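Local coordinates for protein beta-1,3-glucanosyltransferase (Rhizomucor miehei CAU432, PDB 4WTP) that belongs to glycosyl hydrolase family 17 and folds as a (beta/alpha)8 barrel, at residues Asn57-Leu62 and Ser81-Ala86; Leu96-Asp101 and Ala146-Gln151; Asp126-Gly131 and Lys150-Leu155. One frame throughout, in Å; residues are numbered along the deposited sequence.

In the fold
From the N terminus, contact 1 comes first: residues 57-62 and 81-86 join helices 52-62 and 79-90, closing a loop that contains strand 68-71. It is complete before contact 2 opens on strand 93-98, the next element of the chain, where Leu84 packs on Leu96. Contact 3 opens on strand 125-132, inside the loop that contact 2 closes, and both end on helix 142-156, sharing Lys150 and Gln151. Their centres lie about 6 Å apart, whereas those of contacts 1 and 2 are about 24 Å apart. Contact 1 thus links two outer helices of the barrel, while contacts 2 and 3 fasten one helix to two neighbouring strands.

Contact 1. Residues Asn57-Leu62 and Ser81-Ala86; sequences NDFNVL and SLALAA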
loop_
_atom_site.group_PDB
_atom_site.type_symbol
_atom_site.label_atom_id
_atom_site.label_comp_id
_atom_site.label_asym_id
_atom_site.label_seq_id
_atom_site.Cartn_x
_atom_site.Cartn_y
_atom_site.Cartn_z
ATOM N N ASN A 57 1.816 -19.287 -3.255
ATOM C CA ASN A 57 1.945 -19.730 -1.881
ATOM C C ASN A 57 1.644 -18.620 -0.883
ATOM O O ASN A 57 0.816 -18.788 0.018
ATOM C CB ASN A 57 3.364 -20.268 -1.629
ATOM C CG ASN A 57 3.689 -21.500 -2.453
ATOM O OD1 ASN A 57 2.805 -22.282 -2.807
ATOM N ND2 ASN A 57 4.975 -21.687 -2.750
ATOM N N ASP A 58 2.325 -17.503 -1.065
ATOM C CA ASP A 58 2.120 -16.330 -0.218
ATOM C C ASP A 58 0.681 -15.821 -0.271
ATOM O O ASP A 58 0.080 -15.530 0.750
ATOM C CB ASP A 58 3.035 -15.215 -0.668
ATOM C CG ASP A 58 4.478 -15.462 -0.303
ATOM O OD1 ASP A 58 4.744 -16.432 0.458
ATOM O OD2 ASP A 58 5.326 -14.666 -0.731
ATOM N N PHE A 59 0.108 -15.755 -1.467
ATOM C CA PHE A 59 -1.247 -15.251 -1.603
ATOM C C PHE A 59 -2.292 -16.171 -1.025
ATOM O O PHE A 59 -3.286 -15.704 -0.474
ATOM C CB PHE A 59 -1.549 -14.889 -3.044
ATOM C CG PHE A 59 -0.721 -13.780 -3.577
ATOM C CD1 PHE A 59 0.142 -13.058 -2.747
ATOM C CD2 PHE A 59 -0.782 -13.449 -4.934
ATOM C CE1 PHE A 59 0.920 -12.037 -3.250
ATOM C CE2 PHE A 59 -0.003 -12.416 -5.444
ATOM C CZ PHE A 59 0.851 -11.705 -4.609
ATOM N N ASN A 60 -2.071 -17.495 -1.132
ATOM C CA ASN A 60 -2.966 -18.429 -0.476
ATOM C C ASN A 60 -2.939 -18.293 1.024
ATOM O O ASN A 60 -3.952 -18.485 1.688
ATOM C CB ASN A 60 -2.677 -19.891 -0.920
ATOM C CG ASN A 60 -3.454 -20.287 -2.159
ATOM O OD1 ASN A 60 -4.543 -19.769 -2.404
ATOM N ND2 ASN A 60 -2.883 -21.179 -2.956
ATOM N N VAL A 61 -1.759 -17.962 1.572
ATOM C CA VAL A 61 -1.667 -17.704 3.014
ATOM C C VAL A 61 -2.543 -16.508 3.417
ATOM O O VAL A 61 -3.126 -16.487 4.491
ATOM C CB VAL A 61 -0.200 -17.552 3.493
ATOM C CG1 VAL A 61 -0.119 -16.898 4.869
ATOM C CG2 VAL A 61 0.512 -18.910 3.457
ATOM N N LEU A 62 -2.622 -15.530 2.506
ATOM C CA LEU A 62 -3.413 -14.306 2.737
ATOM C C LEU A 62 -4.898 -14.449 2.394
ATOM O O LEU A 62 -5.754 -13.746 2.950
ATOM C CB LEU A 62 -2.849 -13.129 1.931
ATOM C CG LEU A 62 -1.414 -12.750 2.253
ATOM C CD1 LEU A 62 -0.968 -11.618 1.335
ATOM C CD2 LEU A 62 -1.211 -12.334 3.711
ATOM N N SER A 81 3.948 -8.324 -13.383
ATOM C CA SER A 81 3.529 -9.452 -14.248
ATOM C C SER A 81 3.328 -10.756 -13.460
ATOM O O SER A 81 2.301 -11.451 -13.604
ATOM C CB SER A 81 4.555 -9.682 -15.366
ATOM O OG SER A 81 4.209 -10.800 -16.185
ATOM N N LEU A 82 4.260 -11.037 -12.544
ATOM C CA LEU A 82 4.118 -12.215 -11.670
ATOM C C LEU A 82 2.889 -12.149 -10.758
ATOM O O LEU A 82 2.117 -13.114 -10.654
ATOM C CB LEU A 82 5.372 -12.423 -10.821
ATOM C CG LEU A 82 6.393 -13.451 -11.318
ATOM C CD1 LEU A 82 6.755 -13.222 -12.776
ATOM C CD2 LEU A 82 7.624 -13.456 -10.429
ATOM N N ALA A 83 2.677 -10.977 -10.139
ATOM C CA ALA A 83 1.542 -10.815 -9.224
ATOM C C ALA A 83 0.177 -10.841 -9.931
ATOM O O ALA A 83 -0.807 -11.352 -9.402
ATOM C CB ALA A 83 1.717 -9.543 -8.418
ATOM N N LEU A 84 0.153 -10.325 -11.170
ATOM C CA LEU A 84 -1.059 -10.415 -12.006
ATOM C C LEU A 84 -1.434 -11.896 -12.253
ATOM O O LEU A 84 -2.582 -12.280 -12.109
ATOM C CB LEU A 84 -0.874 -9.643 -13.334
ATOM C CG LEU A 84 -0.978 -8.114 -13.206
ATOM C CD1 LEU A 84 -0.323 -7.398 -14.387
ATOM C CD2 LEU A 84 -2.444 -7.709 -13.060
ATOM N N ALA A 85 -0.445 -12.707 -12.571
ATOM C CA ALA A 85 -0.705 -14.137 -12.819
ATOM C C ALA A 85 -1.116 -14.898 -11.546
ATOM O O ALA A 85 -2.087 -15.667 -11.554
ATOM C CB ALA A 85 0.485 -14.780 -13.495
ATOM N N ALA A 86 -0.446 -14.596 -10.428
ATOM C CA ALA A 86 -0.763 -15.264 -9.160
ATOM C C ALA A 86 -2.158 -14.890 -8.659
ATOM O O ALA A 86 -2.953 -15.764 -8.323
ATOM C CB ALA A 86 0.303 -14.937 -8.137
#
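The CD2-CE2 bond of the Phe59 ring is approached obliquely by the methyl of Ala86, and this approach carries the contact between 57-62 and 81-86. The methyl carbon Ala86 CB lies 3.7 Å from Phe59 CD2 and equally close to CE2. Two torsions place the ring. CG stands anti to the carbonyl carbon (chi1 -64°), and at chi2 -7° CA lies almost in the ring plane on the CD1 side, which puts the CD2-CE2 side away from the residue's own backbone. One turn earlier on the partner helix, the carbonyl Ala83 O sits at the ring edge near its plane, 4.2 Å from Phe59 CE2, while Ala83 CB comes to 4.5 Å from Phe59 CZ. These are looser approaches than the one at Ala86. The helices concerned, 52-62 and 79-90, are consecutive outer helices of the (beta/alpha)8 barrel, separated in sequence by strand 68-71. The side chains that touch from 81-86 are both methyl groups, and the CA atoms of Phe59 and Ala86 are 7.6 Å apart. The side-chain packing is apolar and buried, with 113 Å² covered in all. Beyond the two segments, the Phe59 ring meets Tyr42 edge-to-face and also packs on Val69 of the intervening strand. Adjacent Asp58 has a salt bridge to Arg286 and a hydrogen bond to the hydroxyl of Tyr42.

Contact 2. Residues Leu96-Asp101 and Ala146-Gln151; sequences LGMWID and ANYIKQ. With EDO (1,2-ethanediol), chain C.
Van der Waals contacts join Met98 and Ile100, which point from the strand and its following loop, to the single side chain of Tyr148. Tyr148 carries CG anti to its backbone N (chi1 -177°), and the phenol reaches across to the strand with its hydroxyl end foremost. Met98 comes from the opposite direction, its chain bent at the last torsion, and its terminal methyl CE stops 3.4 Å from Tyr148 OH and 4.2 Å from Tyr148 CZ. Ile100 instead runs past the tyrosine in the opposing sense. Both of its methyls take part: CD1 lies 4.0 Å from Tyr148 CE2, and CG2 lies 3.8 Å from Tyr148 OH. Met98 CE and Ile100 CD1 each meet the ring obliquely.

Of the polar contacts, one belongs to the tyrosine and the others to the loop after the strand. Met98 CE and Ile100 CG2 lie against the buried hydroxyl without bonding to it, and its polar need is met by a hydrogen bond to the carbonyl O of Phe106, whose ring also meets that of Tyr148 edge-to-face. Within the loop, Trp99 NE1 donates to Asp101 OD2 at 2.8 Å. That bond is bent, with an angle of 139° at the hydrogen, and the indole N-H comes from above the carboxylate plane, 64° out of it. Asp101 N is tied to the hydroxyl of Thr105.

One ligand contact remains: 1,2-ethanediol, probably from the crystallisation liquor, places O2 near Asp101 O in a weak and doubtfully short hydrogen bond.

Strand 93-98 ends here, while helix 142-156 belongs to the neighbouring strand 125-132. A side chain from the strand's end and one from the loop after it, meeting a helix tyrosine, form the strand-helix layer characteristic of (beta/alpha)8 barrels.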
loop_
_atom_site.group_PDB
_atom_site.type_symbol
_atom_site.label_atom_id
_atom_site.label_comp_id
_atom_site.label_asym_id
_atom_site.label_seq_id
_atom_site.Cartn_x
_atom_site.Cartn_y
_atom_site.Cartn_z
ATOM N N LEU A 96 -1.728 -2.025 -8.574
ATOM C CA LEU A 96 -0.354 -1.969 -9.070
ATOM C C LEU A 96 0.280 -0.624 -8.761
ATOM O O LEU A 96 -0.197 0.431 -9.177
ATOM C CB LEU A 96 -0.355 -2.165 -10.588
ATOM C CG LEU A 96 -0.794 -3.508 -11.152
ATOM C CD1 LEU A 96 -0.739 -3.528 -12.683
ATOM C CD2 LEU A 96 0.095 -4.606 -10.602
ATOM N N GLY A 97 1.393 -0.651 -8.024
ATOM C CA GLY A 97 2.143 0.561 -7.727
ATOM C C GLY A 97 3.262 0.730 -8.736
ATOM O O GLY A 97 3.885 -0.272 -9.161
ATOM N N MET A 98 3.501 1.986 -9.102
ATOM C CA MET A 98 4.673 2.403 -9.861
ATOM C C MET A 98 5.645 3.017 -8.884
ATOM O O MET A 98 5.253 3.828 -8.031
ATOM C CB MET A 98 4.301 3.462 -10.906
ATOM C CG MET A 98 3.218 3.029 -11.895
ATOM S SD MET A 98 2.743 4.288 -13.127
ATOM C CE MET A 98 4.179 4.225 -14.242
ATOM N N TRP A 99 6.915 2.632 -8.984
ATOM C CA TRP A 99 7.931 3.164 -8.086
ATOM C C TRP A 99 8.774 4.205 -8.758
ATOM O O TRP A 99 9.698 3.873 -9.514
ATOM C CB TRP A 99 8.808 2.065 -7.473
ATOM C CG TRP A 99 9.614 2.672 -6.376
ATOM C CD1 TRP A 99 10.912 3.136 -6.438
ATOM C CD2 TRP A 99 9.124 3.041 -5.071
ATOM N NE1 TRP A 99 11.274 3.711 -5.246
ATOM C CE2 TRP A 99 10.234 3.688 -4.384
ATOM C CE3 TRP A 99 7.917 2.885 -4.416
ATOM C CZ2 TRP A 99 10.115 4.146 -3.086
ATOM C CZ3 TRP A 99 7.805 3.343 -3.111
ATOM C CH2 TRP A 99 8.883 3.945 -2.457
ATOM N N ILE A 100 8.445 5.470 -8.527
ATOM C CA ILE A 100 9.178 6.564 -9.150
ATOM C C ILE A 100 9.914 7.339 -8.067
ATOM O O ILE A 100 9.366 7.602 -7.005
ATOM C CB ILE A 100 8.296 7.454 -10.056
ATOM C CG1 ILE A 100 7.054 7.894 -9.285
ATOM C CG2 ILE A 100 7.855 6.728 -11.356
ATOM C CD1 ILE A 100 6.220 8.927 -10.007
ATOM N N ASP A 101 11.193 7.610 -8.335
ATOM C CA ASP A 101 12.033 8.467 -7.474
ATOM C C ASP A 101 13.170 9.142 -8.258
ATOM O O ASP A 101 13.063 10.319 -8.618
ATOM C CB ASP A 101 12.520 7.736 -6.205
ATOM C CG ASP A 101 13.127 6.386 -6.494
ATOM O OD1 ASP A 101 13.485 6.092 -7.659
ATOM O OD2 ASP A 101 13.263 5.612 -5.519
ATOM N N ALA A 146 2.194 16.035 -11.649
ATOM C CA ALA A 146 0.863 16.130 -12.245
ATOM C C ALA A 146 0.875 15.794 -13.740
ATOM O O ALA A 146 0.032 15.019 -14.237
ATOM C CB ALA A 146 0.282 17.514 -12.036
ATOM N N ASN A 147 1.850 16.357 -14.464
ATOM C CA ASN A 147 1.999 16.044 -15.886
ATOM C C ASN A 147 2.244 14.552 -16.148
ATOM O O ASN A 147 1.695 13.976 -17.105
ATOM C CB ASN A 147 3.129 16.882 -16.460
ATOM C CG ASN A 147 2.778 18.363 -16.503
ATOM O OD1 ASN A 147 1.611 18.747 -16.342
ATOM N ND2 ASN A 147 3.787 19.199 -16.692
ATOM N N TYR A 148 3.065 13.921 -15.308
ATOM C CA TYR A 148 3.367 12.517 -15.475
ATOM C C TYR A 148 2.093 11.685 -15.226
ATOM O O TYR A 148 1.790 10.745 -15.988
ATOM C CB TYR A 148 4.464 12.126 -14.491
ATOM C CG TYR A 148 4.938 10.706 -14.603
ATOM C CD1 TYR A 148 5.746 10.309 -15.655
ATOM C CD2 TYR A 148 4.586 9.756 -13.654
ATOM C CE1 TYR A 148 6.221 9.006 -15.744
ATOM C CE2 TYR A 148 5.029 8.450 -13.751
ATOM C CZ TYR A 148 5.858 8.085 -14.787
ATOM O OH TYR A 148 6.296 6.795 -14.847
ATOM N N ILE A 149 1.341 12.041 -14.184
ATOM C CA ILE A 149 0.079 11.359 -13.901
ATOM C C ILE A 149 -0.872 11.457 -15.083
ATOM O O ILE A 149 -1.518 10.469 -15.470
ATOM C CB ILE A 149 -0.586 11.897 -12.605
ATOM C CG1 ILE A 149 0.311 11.594 -11.405
ATOM C CG2 ILE A 149 -2.006 11.334 -12.459
ATOM C CD1 ILE A 149 -0.005 12.402 -10.158
ATOM N N LYS A 150 -0.977 12.655 -15.649
ATOM C CA LYS A 150 -1.833 12.868 -16.812
ATOM C C LYS A 150 -1.448 11.894 -17.947
ATOM O O LYS A 150 -2.321 11.275 -18.580
ATOM C CB LYS A 150 -1.708 14.330 -17.269
ATOM C CG LYS A 150 -2.511 14.718 -18.503
ATOM C CD LYS A 150 -2.619 16.236 -18.618
ATOM C CE LYS A 150 -1.432 16.974 -17.992
ATOM N NZ LYS A 150 -0.300 17.218 -18.929
ATOM N N GLN A 151 -0.145 11.770 -18.215
ATOM C CA GLN A 151 0.369 10.848 -19.246
ATOM C C GLN A 151 0.074 9.380 -18.920
ATOM O O GLN A 151 -0.309 8.599 -19.785
ATOM C CB GLN A 151 1.867 11.064 -19.461
ATOM C CG GLN A 151 2.184 12.409 -20.102
ATOM C CD GLN A 151 3.609 12.880 -19.862
ATOM O OE1 GLN A 151 4.396 12.232 -19.163
ATOM N NE2 GLN A 151 3.954 14.024 -20.449
HETATM C C1 EDO C . 15.609 12.607 -8.208
HETATM O O1 EDO C . 16.328 13.667 -8.863
HETATM C C2 EDO C . 14.136 12.810 -8.451
HETATM O O2 EDO C . 13.768 12.463 -9.788
#

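Contact 3. Residues Asp126-Gly131 and Lys150-Leu155; sequences DGLIVG and KQVKEL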
loop_
_atom_site.group_PDB
_atom_site.type_symbol
_atom_site.label_atom_id
_atom_site.label_comp_id
_atom_site.label_asym_id
_atom_site.label_seq_id
_atom_site.Cartn_x
_atom_site.Cartn_y
_atom_site.Cartn_z
ATOM N N ASP A 126 -7.488 -2.914 -9.632
ATOM C CA ASP A 126 -8.421 -1.965 -9.048
ATOM C C ASP A 126 -7.868 -0.552 -9.014
ATOM O O ASP A 126 -8.565 0.389 -8.641
ATOM C CB ASP A 126 -8.841 -2.396 -7.652
ATOM C CG ASP A 126 -9.804 -3.560 -7.680
ATOM O OD1 ASP A 126 -10.710 -3.603 -8.540
ATOM O OD2 ASP A 126 -9.662 -4.473 -6.881
ATOM N N GLY A 127 -6.602 -0.381 -9.368
ATOM C CA GLY A 127 -6.014 0.956 -9.390
ATOM C C GLY A 127 -4.547 0.896 -9.728
ATOM O O GLY A 127 -3.895 -0.138 -9.485
ATOM N N LEU A 128 -4.053 2.003 -10.276
ATOM C CA LEU A 128 -2.641 2.186 -10.527
ATOM C C LEU A 128 -2.169 3.332 -9.617
ATOM O O LEU A 128 -2.709 4.455 -9.697
ATOM C CB LEU A 128 -2.455 2.546 -11.990
ATOM C CG LEU A 128 -1.034 2.604 -12.521
ATOM C CD1 LEU A 128 -0.207 1.338 -12.316
ATOM C CD2 LEU A 128 -1.127 2.899 -13.994
ATOM N N ILE A 129 -1.163 3.054 -8.796
ATOM C CA ILE A 129 -0.673 4.031 -7.836
ATOM C C ILE A 129 0.610 4.637 -8.394
ATOM O O ILE A 129 1.651 3.980 -8.468
ATOM C CB ILE A 129 -0.438 3.385 -6.458
ATOM C CG1 ILE A 129 -1.665 2.580 -5.981
ATOM C CG2 ILE A 129 -0.052 4.468 -5.446
ATOM C CD1 ILE A 129 -1.386 1.772 -4.721
ATOM N N VAL A 130 0.530 5.884 -8.830
ATOM C CA VAL A 130 1.603 6.523 -9.573
ATOM C C VAL A 130 2.550 7.166 -8.569
ATOM O O VAL A 130 2.442 8.350 -8.255
ATOM C CB VAL A 130 1.059 7.542 -10.603
ATOM C CG1 VAL A 130 2.201 8.068 -11.468
ATOM C CG2 VAL A 130 -0.029 6.888 -11.449
ATOM N N GLY A 131 3.466 6.349 -8.055
ATOM C CA GLY A 131 4.414 6.802 -7.052
ATOM C C GLY A 131 3.891 6.707 -5.638
ATOM O O GLY A 131 2.674 6.739 -5.389
ATOM N N LYS A 150 -0.977 12.655 -15.649
ATOM C CA LYS A 150 -1.833 12.868 -16.812
ATOM C C LYS A 150 -1.448 11.894 -17.947
ATOM O O LYS A 150 -2.321 11.275 -18.580
ATOM C CB LYS A 150 -1.708 14.330 -17.269
ATOM C CG LYS A 150 -2.511 14.718 -18.503
ATOM C CD LYS A 150 -2.619 16.236 -18.618
ATOM C CE LYS A 150 -1.432 16.974 -17.992
ATOM N NZ LYS A 150 -0.300 17.218 -18.929
ATOM N N GLN A 151 -0.145 11.770 -18.215
ATOM C CA GLN A 151 0.369 10.848 -19.246
ATOM C C GLN A 151 0.074 9.380 -18.920
ATOM O O GLN A 151 -0.309 8.599 -19.785
ATOM C CB GLN A 151 1.867 11.064 -19.461
ATOM C CG GLN A 151 2.184 12.409 -20.102
ATOM C CD GLN A 151 3.609 12.880 -19.862
ATOM O OE1 GLN A 151 4.396 12.232 -19.163
ATOM N NE2 GLN A 151 3.954 14.024 -20.449
ATOM N N VAL A 152 0.218 8.985 -17.657
ATOM C CA VAL A 152 -0.109 7.633 -17.242
ATOM C C VAL A 152 -1.604 7.327 -17.390
ATOM O O VAL A 152 -1.994 6.251 -17.890
ATOM C CB VAL A 152 0.391 7.354 -15.805
ATOM C CG1 VAL A 152 -0.122 6.018 -15.315
ATOM C CG2 VAL A 152 1.917 7.409 -15.767
ATOM N N LYS A 153 -2.440 8.274 -16.970
ATOM C CA LYS A 153 -3.883 8.129 -17.100
ATOM C C LYS A 153 -4.310 7.870 -18.549
ATOM O O LYS A 153 -5.178 7.034 -18.803
ATOM C CB LYS A 153 -4.643 9.329 -16.501
ATOM C CG LYS A 153 -6.147 9.126 -16.561
ATOM C CD LYS A 153 -6.936 10.040 -15.638
ATOM C CE LYS A 153 -8.421 9.771 -15.828
ATOM N NZ LYS A 153 -9.278 10.796 -15.174
ATOM N N GLU A 154 -3.673 8.557 -19.489
ATOM C CA GLU A 154 -3.993 8.375 -20.908
ATOM C C GLU A 154 -3.697 6.958 -21.381
ATOM O O GLU A 154 -4.345 6.461 -22.296
ATOM C CB GLU A 154 -3.250 9.409 -21.744
ATOM C CG GLU A 154 -3.752 10.834 -21.537
ATOM C CD GLU A 154 -2.810 11.886 -22.093
ATOM O OE1 GLU A 154 -1.762 11.518 -22.670
ATOM O OE2 GLU A 154 -3.123 13.092 -21.970
ATOM N N LEU A 155 -2.735 6.302 -20.741
ATOM C CA LEU A 155 -2.388 4.928 -21.026
ATOM C C LEU A 155 -3.361 3.900 -20.481
ATOM O O LEU A 155 -3.637 2.884 -21.122
ATOM C CB LEU A 155 -0.971 4.590 -20.522
ATOM C CG LEU A 155 0.217 5.274 -21.202
ATOM C CD1 LEU A 155 1.500 4.959 -20.456
ATOM C CD2 LEU A 155 0.328 4.924 -22.682
#
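Leu128, Val130 and Val152 meet through branched aliphatic chains alone; none of the three carries a flat group, and the ring of Tyr148, from helix 142-156, packs on Val130. Val152 CG1 makes the closest approaches on the helix side. It lies 3.5 Å from Leu128 CD2, where the two side chains cross obliquely, and 4.0 Å from Val130 CG2, which it meets tip to tip. Its place follows from the valine torsion, since CG1 stands anti to the backbone N (chi1 172°) and projects at the strand between two residues, i and i+2, on the same face of it. The nearest backbones are those of Val130 and Val152, with CA atoms 7.9 Å apart. Near the C-terminal end of the strand, Val130 is the centre of an inverse gamma turn, in which Gly131 N makes a weak bond of 3.0 Å to Ile129 O.

Strand 125-132 and helix 142-156 are the first two elements of a beta-alpha-beta unit completed by strand 163-167. Met98 of strand 93-98 and Leu113 of helix 104-119 each pack on both Leu128 and Val152, and Lys153 forms a salt bridge to Asp181 just ahead of strand 182-186.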